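Side-chain contacts in HicB3 antitoxin (Yersinia pestis, PDB 4P78), which serves as the antitoxin of a HicA3-HicB3 toxin-antitoxin pair, binding the HicA3 toxin and probably neutralising it: residues 17-22 against 64-69; 44-49 against 55-60. One frame throughout, in Å; residues are numbered along the deposited sequence.

Two contacts illustrate how the short connection between two helices is tied to the rest of a small domain. From the N terminus, the chain runs through strand 2-9 and strand 14-17 into the turn at 17-22, the first half of contact 1. Strand 25-28 and helix 31-52 follow, the helix supplying 44-49 to contact 2. The chain then doubles back, and 55-60 closes a short loop on that helix. Helix 63-67 then returns to the turn, so the longer loop of contact 1 encloses the whole of contact 2. The two meet where Ile-21 packs on His-45 and where the hydroxyl of Tyr-66 lies against Pro-60.

Contact 1: residues 17-22 against 64-69; sequences YFPDID and HRYIDD
A single tyrosine-carboxylate hydrogen bond, backed by a small apolar touch, joins the turn between strands 14-17 and 25-28 to the short helix 63-67. On the helix side, Tyr-66 makes the close contacts. Its OH donates to Asp-20 OD2 at 2.6 Å, entering on the syn lone pair, the side of the carboxylate that faces its other oxygen. Consequently Asp-20 OD1 also lies near, 3.0 Å from Tyr-66 OH. Asp-20 OD2 sits in the plane of the phenol ring, at its edge, while the carboxylate itself stands almost upright to that ring, the two planes 86° apart.

The tyrosine leaves its helix with CG beside the backbone N (chi1 -52°), which carries the ring out to the turn although the CA atoms of Pro-19 and Tyr-66 stay 8.3 Å apart. On the way the ring passes Pro-19, whose CG meets Tyr-66 CE1 at 3.8 Å, again at the ring edge, with the two side chains roughly perpendicular.

The phenolic oxygen is gripped twice, since it also accepts from the backbone N of Lys-61; an N-H donor on that oxygen would be expected to favour its donation to Asp-20. The ammonium of Lys-61 makes a long, weak ion pair with Asp-20 OD1. Phe-31 of the second antitoxin subunit meets the ring of Tyr-66.

Pro-19 and Asp-20 are the two central residues of a type I beta turn, closed by Ile-21 N to Phe-18 O at 3.0 Å: a side-chain hydrogen bond thus ties the turn connecting two strands of the antiparallel sheet to helix 63-67 of the HicB-like domain.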
loop_
_atom_site.group_PDB
_atom_site.type_symbol
_atom_site.label_atom_id
_atom_site.label_comp_id
_atom_site.label_asym_id
_atom_site.label_seq_id
_atom_site.Cartn_x
_atom_site.Cartn_y
_atom_site.Cartn_z
ATOM N N TYR A 17 0.802 -9.316 -6.743
ATOM C CA TYR A 17 -0.049 -10.391 -6.242
ATOM C C TYR A 17 -0.784 -9.930 -4.991
ATOM O O TYR A 17 -0.444 -8.889 -4.414
ATOM C CB TYR A 17 0.786 -11.649 -5.945
ATOM C CG TYR A 17 2.024 -11.368 -5.108
ATOM C CD1 TYR A 17 1.959 -11.353 -3.713
ATOM C CD2 TYR A 17 3.258 -11.119 -5.713
ATOM C CE1 TYR A 17 3.085 -11.092 -2.943
ATOM C CE2 TYR A 17 4.386 -10.847 -4.952
ATOM C CZ TYR A 17 4.293 -10.836 -3.568
ATOM O OH TYR A 17 5.414 -10.580 -2.810
ATOM N N PHE A 18 -1.807 -10.684 -4.603
ATOM C CA PHE A 18 -2.473 -10.498 -3.321
ATOM C C PHE A 18 -1.659 -11.213 -2.256
ATOM O O PHE A 18 -1.503 -12.434 -2.321
ATOM C CB PHE A 18 -3.899 -11.066 -3.344
ATOM C CG PHE A 18 -4.853 -10.334 -4.268
ATOM C CD1 PHE A 18 -5.655 -9.301 -3.792
ATOM C CD2 PHE A 18 -4.974 -10.701 -5.596
ATOM C CE1 PHE A 18 -6.548 -8.654 -4.622
ATOM C CE2 PHE A 18 -5.864 -10.048 -6.432
ATOM C CZ PHE A 18 -6.653 -9.025 -5.942
ATOM N N PRO A 19 -1.134 -10.472 -1.271
ATOM C CA PRO A 19 -0.349 -11.156 -0.232
ATOM C C PRO A 19 -1.189 -12.139 0.599
ATOM O O PRO A 19 -0.633 -13.054 1.187
ATOM C CB PRO A 19 0.163 -9.994 0.639
ATOM C CG PRO A 19 -0.869 -8.914 0.455
ATOM C CD PRO A 19 -1.253 -9.026 -1.009
ATOM N N ASP A 20 -2.504 -11.962 0.640
ATOM C CA ASP A 20 -3.359 -12.902 1.368
ATOM C C ASP A 20 -3.862 -14.055 0.491
ATOM O O ASP A 20 -4.523 -14.981 0.975
ATOM C CB ASP A 20 -4.557 -12.182 1.969
ATOM C CG ASP A 20 -4.142 -11.083 2.937
ATOM O OD1 ASP A 20 -3.530 -11.398 3.974
ATOM O OD2 ASP A 20 -4.405 -9.906 2.638
ATOM N N ILE A 21 -3.579 -13.989 -0.800
ATOM C CA ILE A 21 -4.093 -15.010 -1.704
ATOM C C ILE A 21 -2.926 -15.597 -2.487
ATOM O O ILE A 21 -2.555 -15.081 -3.542
ATOM C CB ILE A 21 -5.172 -14.429 -2.645
ATOM C CG1 ILE A 21 -6.119 -13.518 -1.847
ATOM C CG2 ILE A 21 -5.950 -15.543 -3.334
ATOM C CD1 ILE A 21 -7.236 -12.933 -2.670
ATOM N N ASP A 22 -2.322 -16.641 -1.915
ATOM C CA ASP A 22 -1.184 -17.324 -2.521
ATOM C C ASP A 22 -1.509 -17.782 -3.929
ATOM O O ASP A 22 -2.463 -18.533 -4.129
ATOM C CB ASP A 22 -0.768 -18.551 -1.697
ATOM C CG ASP A 22 0.054 -18.194 -0.473
ATOM O OD1 ASP A 22 0.671 -17.100 -0.423
ATOM O OD2 ASP A 22 0.089 -19.037 0.442
ATOM N N HIS A 64 -0.215 -4.670 10.955
ATOM C CA HIS A 64 1.124 -5.113 11.316
ATOM C C HIS A 64 1.646 -6.228 10.424
ATOM O O HIS A 64 2.854 -6.305 10.195
ATOM C CB HIS A 64 1.159 -5.578 12.771
ATOM C CG HIS A 64 1.061 -4.455 13.755
ATOM N ND1 HIS A 64 1.526 -4.552 15.049
ATOM C CD2 HIS A 64 0.565 -3.201 13.623
ATOM C CE1 HIS A 64 1.308 -3.411 15.678
ATOM N NE2 HIS A 64 0.726 -2.575 14.837
ATOM N N ARG A 65 0.751 -7.100 9.942
ATOM C CA ARG A 65 1.194 -8.228 9.117
ATOM C C ARG A 65 1.772 -7.752 7.780
ATOM O O ARG A 65 2.696 -8.371 7.253
ATOM C CB ARG A 65 0.054 -9.222 8.875
ATOM C CG ARG A 65 -0.195 -10.159 10.062
ATOM C CD ARG A 65 -1.091 -11.338 9.687
ATOM N NE ARG A 65 -1.717 -11.928 10.869
ATOM C CZ ARG A 65 -2.516 -12.990 10.846
ATOM N NH1 ARG A 65 -2.796 -13.590 9.694
ATOM N NH2 ARG A 65 -3.038 -13.454 11.977
ATOM N N TYR A 66 1.246 -6.648 7.241
ATOM C CA TYR A 66 1.767 -6.106 5.980
ATOM C C TYR A 66 3.012 -5.254 6.202
ATOM O O TYR A 66 3.987 -5.362 5.457
ATOM C CB TYR A 66 0.668 -5.316 5.258
ATOM C CG TYR A 66 -0.581 -6.157 5.131
ATOM C CD1 TYR A 66 -0.709 -7.103 4.113
ATOM C CD2 TYR A 66 -1.603 -6.066 6.075
ATOM C CE1 TYR A 66 -1.843 -7.918 4.019
ATOM C CE2 TYR A 66 -2.745 -6.872 5.990
ATOM C CZ TYR A 66 -2.859 -7.795 4.966
ATOM O OH TYR A 66 -4.002 -8.584 4.891
ATOM N N ILE A 67 2.998 -4.436 7.249
ATOM C CA ILE A 67 4.147 -3.595 7.575
ATOM C C ILE A 67 5.360 -4.455 7.918
ATOM O O ILE A 67 6.489 -4.072 7.645
ATOM C CB ILE A 67 3.819 -2.630 8.738
ATOM C CG1 ILE A 67 2.650 -1.733 8.332
ATOM C CG2 ILE A 67 5.035 -1.779 9.118
ATOM C CD1 ILE A 67 1.933 -1.072 9.498
ATOM N N ASP A 68 5.124 -5.634 8.490
ATOM C CA ASP A 68 6.228 -6.544 8.809
ATOM C C ASP A 68 6.582 -7.531 7.679
ATOM O O ASP A 68 7.525 -8.309 7.825
ATOM C CB ASP A 68 5.910 -7.332 10.085
ATOM C CG ASP A 68 6.109 -6.505 11.352
ATOM O OD1 ASP A 68 6.936 -5.568 11.337
ATOM O OD2 ASP A 68 5.436 -6.799 12.364
ATOM N N ASP A 69 5.858 -7.494 6.557
ATOM C CA ASP A 69 6.088 -8.456 5.461
ATOM C C ASP A 69 7.369 -8.140 4.698
ATOM O O ASP A 69 7.459 -7.137 3.983
ATOM C CB ASP A 69 4.893 -8.482 4.497
ATOM C CG ASP A 69 4.856 -9.739 3.626
ATOM O OD1 ASP A 69 3.752 -10.280 3.414
ATOM O OD2 ASP A 69 5.920 -10.189 3.153
#

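Contact 2: residues 44-49 against 55-60; sequences VHIEAL and PLPSPP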
loop_
_atom_site.group_PDB
_atom_site.type_symbol
_atom_site.label_atom_id
_atom_site.label_comp_id
_atom_site.label_asym_id
_atom_site.label_seq_id
_atom_site.Cartn_x
_atom_site.Cartn_y
_atom_site.Cartn_z
ATOM N N VAL A 44 -11.269 -15.112 -10.941
ATOM C CA VAL A 44 -10.844 -16.339 -11.606
ATOM C C VAL A 44 -10.179 -17.304 -10.615
ATOM O O VAL A 44 -10.389 -18.516 -10.668
ATOM C CB VAL A 44 -9.891 -15.993 -12.782
ATOM C CG1 VAL A 44 -9.231 -17.212 -13.331
ATOM C CG2 VAL A 44 -10.673 -15.301 -13.878
ATOM N N HIS A 45 -9.421 -16.746 -9.678
ATOM C CA HIS A 45 -8.632 -17.537 -8.744
ATOM C C HIS A 45 -9.488 -18.179 -7.645
ATOM O O HIS A 45 -9.307 -19.348 -7.309
ATOM C CB HIS A 45 -7.533 -16.655 -8.130
ATOM C CG HIS A 45 -6.596 -17.391 -7.222
ATOM N ND1 HIS A 45 -5.413 -17.945 -7.661
ATOM C CD2 HIS A 45 -6.671 -17.667 -5.896
ATOM C CE1 HIS A 45 -4.792 -18.520 -6.645
ATOM N NE2 HIS A 45 -5.539 -18.373 -5.564
ATOM N N ILE A 46 -10.419 -17.411 -7.090
ATOM C CA ILE A 46 -11.314 -17.918 -6.057
ATOM C C ILE A 46 -12.176 -19.063 -6.599
ATOM O O ILE A 46 -12.365 -20.083 -5.943
ATOM C CB ILE A 46 -12.235 -16.791 -5.495
ATOM C CG1 ILE A 46 -11.401 -15.746 -4.758
ATOM C CG2 ILE A 46 -13.267 -17.364 -4.570
ATOM C CD1 ILE A 46 -10.481 -16.322 -3.717
ATOM N N GLU A 47 -12.685 -18.896 -7.810
ATOM C CA GLU A 47 -13.524 -19.926 -8.410
ATOM C C GLU A 47 -12.735 -21.211 -8.670
ATOM O O GLU A 47 -13.273 -22.320 -8.524
ATOM C CB GLU A 47 -14.178 -19.379 -9.682
ATOM C CG GLU A 47 -15.345 -18.450 -9.298
ATOM C CD GLU A 47 -15.976 -17.699 -10.450
ATOM O OE1 GLU A 47 -15.408 -17.708 -11.564
ATOM O OE2 GLU A 47 -17.048 -17.086 -10.229
ATOM N N ALA A 48 -11.459 -21.070 -9.018
ATOM C CA ALA A 48 -10.602 -22.235 -9.183
ATOM C C ALA A 48 -10.376 -22.951 -7.844
ATOM O O ALA A 48 -10.432 -24.181 -7.790
ATOM C CB ALA A 48 -9.269 -21.839 -9.809
ATOM N N LEU A 49 -10.110 -22.199 -6.774
ATOM C CA LEU A 49 -9.964 -22.794 -5.433
ATOM C C LEU A 49 -11.202 -23.585 -5.006
ATOM O O LEU A 49 -11.096 -24.676 -4.440
ATOM C CB LEU A 49 -9.679 -21.716 -4.389
ATOM C CG LEU A 49 -8.367 -20.935 -4.514
ATOM C CD1 LEU A 49 -8.340 -19.819 -3.482
ATOM C CD2 LEU A 49 -7.165 -21.854 -4.337
ATOM N N PRO A 55 -8.044 -24.637 0.098
ATOM C CA PRO A 55 -8.358 -23.603 1.100
ATOM C C PRO A 55 -8.646 -22.234 0.487
ATOM O O PRO A 55 -7.934 -21.801 -0.417
ATOM C CB PRO A 55 -7.084 -23.518 1.940
ATOM C CG PRO A 55 -6.381 -24.777 1.720
ATOM C CD PRO A 55 -6.735 -25.263 0.349
ATOM N N LEU A 56 -9.686 -21.575 0.979
ATOM C CA LEU A 56 -10.021 -20.223 0.569
ATOM C C LEU A 56 -9.331 -19.215 1.488
ATOM O O LEU A 56 -9.193 -19.465 2.679
ATOM C CB LEU A 56 -11.540 -20.036 0.596
ATOM C CG LEU A 56 -12.292 -20.814 -0.478
ATOM C CD1 LEU A 56 -13.747 -21.008 -0.072
ATOM C CD2 LEU A 56 -12.177 -20.056 -1.812
ATOM N N PRO A 57 -8.873 -18.078 0.937
ATOM C CA PRO A 57 -8.204 -17.105 1.794
ATOM C C PRO A 57 -9.182 -16.415 2.746
ATOM O O PRO A 57 -10.383 -16.383 2.485
ATOM C CB PRO A 57 -7.634 -16.101 0.790
ATOM C CG PRO A 57 -8.615 -16.138 -0.333
ATOM C CD PRO A 57 -8.975 -17.597 -0.456
ATOM N N SER A 58 -8.659 -15.874 3.841
ATOM C CA SER A 58 -9.456 -15.086 4.772
ATOM C C SER A 58 -9.342 -13.600 4.422
ATOM O O SER A 58 -8.436 -13.201 3.691
ATOM C CB SER A 58 -8.998 -15.356 6.205
ATOM O OG SER A 58 -7.595 -15.515 6.248
ATOM N N PRO A 59 -10.272 -12.774 4.937
ATOM C CA PRO A 59 -10.215 -11.330 4.704
ATOM C C PRO A 59 -8.881 -10.738 5.166
ATOM O O PRO A 59 -8.100 -11.435 5.825
ATOM C CB PRO A 59 -11.381 -10.799 5.548
ATOM C CG PRO A 59 -12.305 -11.940 5.669
ATOM C CD PRO A 59 -11.442 -13.146 5.756
ATOM N N PRO A 60 -8.607 -9.474 4.807
ATOM C CA PRO A 60 -7.320 -8.859 5.152
ATOM C C PRO A 60 -7.028 -8.828 6.651
ATOM O O PRO A 60 -7.913 -8.537 7.461
ATOM C CB PRO A 60 -7.459 -7.437 4.603
ATOM C CG PRO A 60 -8.401 -7.574 3.460
ATOM C CD PRO A 60 -9.394 -8.625 3.890
#
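The contact belongs to the C-terminal part of helix 31-52 and the proline-rich loop that follows it, where the chain folds back along its own helix. Ile-46 and Leu-49, three residues apart, face the loop; Leu-56 and Pro-57 answer them, in a contact made mainly by hydrocarbon.

Ile-46 works with two branches. Its CG1 lies beside the backbone N (chi1 -66°), which leaves CG2 trans to that N and sends the two branches to different partners. CG2 meets Leu-56 CD2 at 4.0 Å, the two side chains standing at about a right angle, whereas Ile-46 CD1 rests on the proline ring, 3.8 Å from Pro-57 CD. Leu-49 reaches the same ring carbon with its own methyl, Leu-49 CD1 lying 3.8 Å from Pro-57 CD, so this carbon sits over the gap between two methyls that both come from the helix side. One methyl of Leu-56 bridges the pair likewise: besides Ile-46, its CD2 approaches Leu-49 CB at 4.0 Å.

Helix 31-52 accompanies the antiparallel sheet of the HicB-like domain, which in relatives has a partial RNase H-like fold, and the same turns also bind the toxin. Glu-47 makes a salt bridge to Arg-21 of the HicA3 chain and His-45 a hydrogen bond to Thr-41 of that chain, while Leu-49, besides packing on the loop, touches Ile-39 of the toxin.

At the start of the loop the backbone joins in: Leu-49 CD1 comes within 3.7 Å of the carbonyl oxygen of Pro-55, a residue whose CB points away from the helix. Farther along, Pro-60 packs on Tyr-3 and Pro-4 of strand 2-9.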